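Local atomic coordinates of taurocyamine kinase (Schistosoma mansoni, PDB entry 4WOD), a protein that catalyses the reversible, magnesium-dependent transfer of a phosphoryl group from ATP to taurocyamine, using two phosphagen kinase repeats fused in one chain. Residues Pro291-Glu295 and Leu555-Gly559; Leu519-Gly525 and Asn573-Phe578. The protein carries 4 engineered substitutions. All blocks are in the same frame, centred on the assembly; numbering follows the deposited sequence.

Interaction 1 (Pro291-Glu295 and Leu555-Gly559); sequences PNFKE and LRDAG
In a duplicated enzyme the two repeats can pack against each other, and here Pro291-Glu295 from the first catalytic domain meets Leu555-Gly559 from the second. Pro291 and Asn292 lead into a helix that starts at Phe293, Asn292 being the N-cap residue without a side-chain capping bond; Leu555-Ala558 is the last turn of a helix closed by Gly559, whose phi of 103° and bond from N to Arg556 O (2.9 Å) belong to a Schellman motif. The backbones come nearest at Pro291 and Asp557, CA to CA 5.9 Å. The Pro291 ring, C-gamma exo, lies on the helix end: its CB is 3.2 Å from Arg556 O and its CG 4.1 Å from Gly559 CA. Arg556 leaves its CA sideways with chi1 and chi2 t, then bends at chi3 (p), bringing the guanidinium beside Asp557 (chi1 m). Arg556 NE and NH2 donate to Asp557 OD1 at 2.8 and 3.1 Å, and NH2 donates to Asp557 OD2 at 3.1 Å, all within one salt bridge. The backbone places Asn292 CB over one guanidinium face, 3.8 Å from Arg556 NH2 and 3.2 Å from Asp557 OD1; chi1 p then directs the amide. Arg414 of helix 409-418 donates to both Asn292 OD1 and Asp557 O, linking the segments. Glu295 (chi1 m, chi2 p) curls back so that OE2 forms a salt bridge with Arg556 NH1 at 3.5 Å, well out of the guanidinium plane, completing a Glu295-Arg556-Asp557 network. Directed hydrogen bonds thus fix Arg556 to Asp557, whereas attraction to Glu295 across the interface rests on charge alone.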
# COMPACT_ATOMS: atom_id res chain seq x y z
N PRO A 291 -6.15 -6.31 2.19
CA PRO A 291 -5.50 -5.07 2.65
C PRO A 291 -4.33 -4.66 1.76
O PRO A 291 -4.14 -3.46 1.53
CB PRO A 291 -5.03 -5.42 4.05
CG PRO A 291 -6.03 -6.44 4.52
CD PRO A 291 -6.31 -7.28 3.29
N ASN A 292 -3.58 -5.64 1.27
CA ASN A 292 -2.46 -5.37 0.39
C ASN A 292 -2.73 -5.71 -1.09
O ASN A 292 -1.81 -6.09 -1.81
CB ASN A 292 -1.23 -6.14 0.88
CG ASN A 292 -1.48 -7.63 0.98
OD1 ASN A 292 -2.63 -8.06 1.13
ND2 ASN A 292 -0.42 -8.43 0.90
N PHE A 293 -3.98 -5.55 -1.52
CA PHE A 293 -4.40 -5.72 -2.92
C PHE A 293 -3.41 -5.10 -3.91
O PHE A 293 -2.87 -5.78 -4.77
CB PHE A 293 -5.80 -5.11 -3.12
CG PHE A 293 -6.25 -5.01 -4.57
CD1 PHE A 293 -6.34 -6.13 -5.38
CD2 PHE A 293 -6.64 -3.77 -5.11
CE1 PHE A 293 -6.78 -6.03 -6.70
CE2 PHE A 293 -7.08 -3.66 -6.42
CZ PHE A 293 -7.15 -4.79 -7.22
N LYS A 294 -3.14 -3.80 -3.76
CA LYS A 294 -2.17 -3.12 -4.62
C LYS A 294 -0.80 -3.81 -4.65
O LYS A 294 -0.22 -4.01 -5.73
CB LYS A 294 -2.00 -1.66 -4.19
CG LYS A 294 -3.28 -0.83 -4.30
CD LYS A 294 -3.69 -0.63 -5.75
CE LYS A 294 -4.98 0.19 -5.89
NZ LYS A 294 -4.85 1.60 -5.43
N GLU A 295 -0.29 -4.18 -3.48
CA GLU A 295 1.04 -4.77 -3.41
C GLU A 295 1.01 -6.14 -4.08
O GLU A 295 1.96 -6.51 -4.77
CB GLU A 295 1.52 -4.89 -1.96
CG GLU A 295 1.82 -3.53 -1.27
CD GLU A 295 0.56 -2.68 -1.00
OE1 GLU A 295 -0.57 -3.22 -1.02
OE2 GLU A 295 0.70 -1.45 -0.77
N LEU A 555 0.86 -5.27 10.57
CA LEU A 555 -0.51 -5.12 11.05
C LEU A 555 -1.48 -5.06 9.87
O LEU A 555 -2.54 -5.71 9.90
CB LEU A 555 -0.64 -3.86 11.92
CG LEU A 555 -1.97 -3.68 12.67
CD1 LEU A 555 -2.43 -4.99 13.27
CD2 LEU A 555 -1.87 -2.60 13.75
N ARG A 556 -1.12 -4.32 8.82
CA ARG A 556 -1.96 -4.18 7.64
C ARG A 556 -2.34 -5.55 7.07
O ARG A 556 -3.49 -5.82 6.81
CB ARG A 556 -1.27 -3.34 6.56
CG ARG A 556 -2.12 -3.07 5.32
CD ARG A 556 -1.24 -2.65 4.14
NE ARG A 556 -0.29 -3.71 3.81
CZ ARG A 556 0.82 -3.54 3.08
NH1 ARG A 556 1.14 -2.34 2.62
NH2 ARG A 556 1.62 -4.58 2.84
N ASP A 557 -1.35 -6.41 6.87
CA ASP A 557 -1.60 -7.68 6.19
C ASP A 557 -2.29 -8.71 7.11
O ASP A 557 -2.85 -9.71 6.63
CB ASP A 557 -0.29 -8.21 5.62
CG ASP A 557 0.27 -7.29 4.54
OD1 ASP A 557 -0.50 -6.47 4.02
OD2 ASP A 557 1.48 -7.38 4.23
N ALA A 558 -2.26 -8.46 8.42
CA ALA A 558 -3.10 -9.20 9.36
C ALA A 558 -4.55 -8.70 9.32
O ALA A 558 -5.45 -9.36 9.84
CB ALA A 558 -2.56 -9.08 10.77
N GLY A 559 -4.77 -7.54 8.71
CA GLY A 559 -6.11 -7.02 8.53
C GLY A 559 -6.46 -5.90 9.50
O GLY A 559 -7.61 -5.48 9.59

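Interaction 2 (Leu519-Gly525 and Asn573-Phe578); sequences LTGEHAG and NNSKTF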
# COMPACT_ATOMS: atom_id res chain seq x y z
N LEU A 519 -14.42 7.56 33.28
CA LEU A 519 -13.27 7.50 34.22
C LEU A 519 -13.15 8.79 34.98
O LEU A 519 -13.40 9.85 34.42
CB LEU A 519 -11.96 7.23 33.50
CG LEU A 519 -11.80 5.87 32.80
CD1 LEU A 519 -10.53 5.89 31.96
CD2 LEU A 519 -11.73 4.79 33.86
N THR A 520 -12.76 8.70 36.24
CA THR A 520 -12.72 9.86 37.11
C THR A 520 -11.34 10.10 37.72
O THR A 520 -10.44 9.28 37.57
CB THR A 520 -13.72 9.73 38.27
OG1 THR A 520 -13.28 8.67 39.14
CG2 THR A 520 -15.11 9.41 37.73
N GLY A 521 -11.19 11.23 38.39
CA GLY A 521 -9.96 11.59 39.08
C GLY A 521 -8.80 11.73 38.12
O GLY A 521 -8.92 12.32 37.05
N GLU A 522 -7.67 11.17 38.53
CA GLU A 522 -6.46 11.14 37.71
C GLU A 522 -6.70 10.53 36.32
O GLU A 522 -6.00 10.83 35.35
CB GLU A 522 -5.37 10.35 38.44
CG GLU A 522 -4.00 10.50 37.82
CD GLU A 522 -2.90 10.00 38.75
OE1 GLU A 522 -3.22 9.30 39.73
OE2 GLU A 522 -1.71 10.33 38.49
N HIS A 523 -7.69 9.66 36.23
CA HIS A 523 -7.93 8.93 34.99
C HIS A 523 -8.95 9.64 34.10
O HIS A 523 -9.12 9.27 32.95
CB HIS A 523 -8.38 7.50 35.32
CG HIS A 523 -7.36 6.73 36.09
ND1 HIS A 523 -7.33 6.69 37.47
CD2 HIS A 523 -6.30 6.01 35.68
CE1 HIS A 523 -6.30 5.97 37.87
NE2 HIS A 523 -5.66 5.54 36.80
N ALA A 524 -9.62 10.66 34.63
CA ALA A 524 -10.55 11.44 33.83
C ALA A 524 -9.83 11.98 32.60
O ALA A 524 -8.66 12.39 32.68
CB ALA A 524 -11.14 12.59 34.66
N GLY A 525 -10.51 11.95 31.46
CA GLY A 525 -9.89 12.36 30.21
C GLY A 525 -10.87 12.55 29.06
O GLY A 525 -12.07 12.69 29.27
N ASN A 573 -5.83 11.32 29.69
CA ASN A 573 -6.19 12.32 30.68
C ASN A 573 -5.51 13.64 30.32
O ASN A 573 -4.73 13.72 29.35
CB ASN A 573 -5.81 11.86 32.10
CG ASN A 573 -4.32 11.52 32.26
OD1 ASN A 573 -3.53 11.63 31.33
ND2 ASN A 573 -3.94 11.14 33.48
N ASN A 574 -5.83 14.70 31.05
CA ASN A 574 -5.30 16.00 30.68
C ASN A 574 -3.78 16.07 30.73
O ASN A 574 -3.15 16.67 29.84
CB ASN A 574 -5.89 17.09 31.57
CG ASN A 574 -5.56 18.48 31.06
OD1 ASN A 574 -4.60 19.11 31.49
ND2 ASN A 574 -6.36 18.96 30.10
N SER A 575 -3.20 15.47 31.77
CA SER A 575 -1.76 15.43 31.97
C SER A 575 -1.00 14.54 30.99
O SER A 575 0.23 14.55 30.97
CB SER A 575 -1.44 14.94 33.39
OG SER A 575 -1.95 15.83 34.35
N LYS A 576 -1.75 13.75 30.21
CA LYS A 576 -1.18 12.79 29.26
C LYS A 576 -0.29 11.75 29.95
O LYS A 576 0.72 11.31 29.38
CB LYS A 576 -0.40 13.52 28.16
CG LYS A 576 -1.29 14.41 27.32
CD LYS A 576 -0.50 15.35 26.44
CE LYS A 576 -1.32 16.61 26.14
NZ LYS A 576 -0.72 17.48 25.09
N THR A 577 -0.70 11.33 31.14
CA THR A 577 0.02 10.34 31.93
C THR A 577 -0.75 9.04 32.01
O THR A 577 -0.26 8.05 32.53
CB THR A 577 0.30 10.83 33.35
OG1 THR A 577 -0.94 11.10 34.01
CG2 THR A 577 1.15 12.09 33.31
N PHE A 578 -1.96 9.05 31.47
CA PHE A 578 -2.76 7.84 31.34
C PHE A 578 -3.44 7.89 29.98
O PHE A 578 -4.13 8.85 29.66
CB PHE A 578 -3.79 7.72 32.48
CG PHE A 578 -4.62 6.47 32.40
CD1 PHE A 578 -4.09 5.25 32.80
CD2 PHE A 578 -5.92 6.52 31.91
CE1 PHE A 578 -4.85 4.08 32.71
CE2 PHE A 578 -6.69 5.35 31.82
CZ PHE A 578 -6.15 4.14 32.21
O HOH W 1 -1.05 12.47 36.40
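Two loops meet at the edge of the second catalytic domain's antiparallel sheet. Leu519-Gly525 runs from a helix into the outermost strand through a 3-10 turn at Glu522-His523; Asn573-Phe578 is the hairpin connection between the next two strands, with a type I turn from Asn573 to Lys576 and Asn573 N bonded to Phe578 O at 3.0 Å. The backbones close to 3.7 Å between Gly525 CA and Asn573 CA, where a CB on Gly525 would clash. Asn573, chi1 p, organises the junction: its OD1 accepts from Thr577 N (2.9 Å) and Phe578 N (3.0 Å), while its ND2 donates to Thr577 OG1 (3.0 Å) and, across the contact, to Glu522 O (2.8 Å). Nearby, the edge of His523 meets the face of Phe578 in a T-shaped stack, centroids 4.7 Å apart and planes at 87°, and Leu519 CD1 touches Phe578 CE2 at 3.9 Å. On helix 599-614, Arg605 forms a salt bridge with Glu522, donates from NE to Thr577 O and accepts from His523 NE2 through its carbonyl oxygen. A water bridges Glu522 OE2 (3.1 Å) and Thr577 OG1 (2.8 Å). One asparagine amide thus shapes its hairpin and fastens it to the adjoining loop, beside an aromatic pair.

Interaction 1 and interaction 2 illustrate two levels of construction in a duplicated kinase. The first spans the repeats, joining segments 260 residues apart near the centre of the chain; the second lies within the second repeat, about 36 Å from that centre. Their centres are 35 Å apart and their nearest atoms about 19 Å, so they do not touch, although their segments alternate along the sequence. Interaction 1 sits away from the annotated sites. Interaction 2 lies nearer a predicted ATP site of the second repeat: the Phe578 side chain is about 9 Å from that of Arg486 and 10 Å from that of Arg589, both predicted to bind ATP. The bound arginine belongs to the first repeat's pocket.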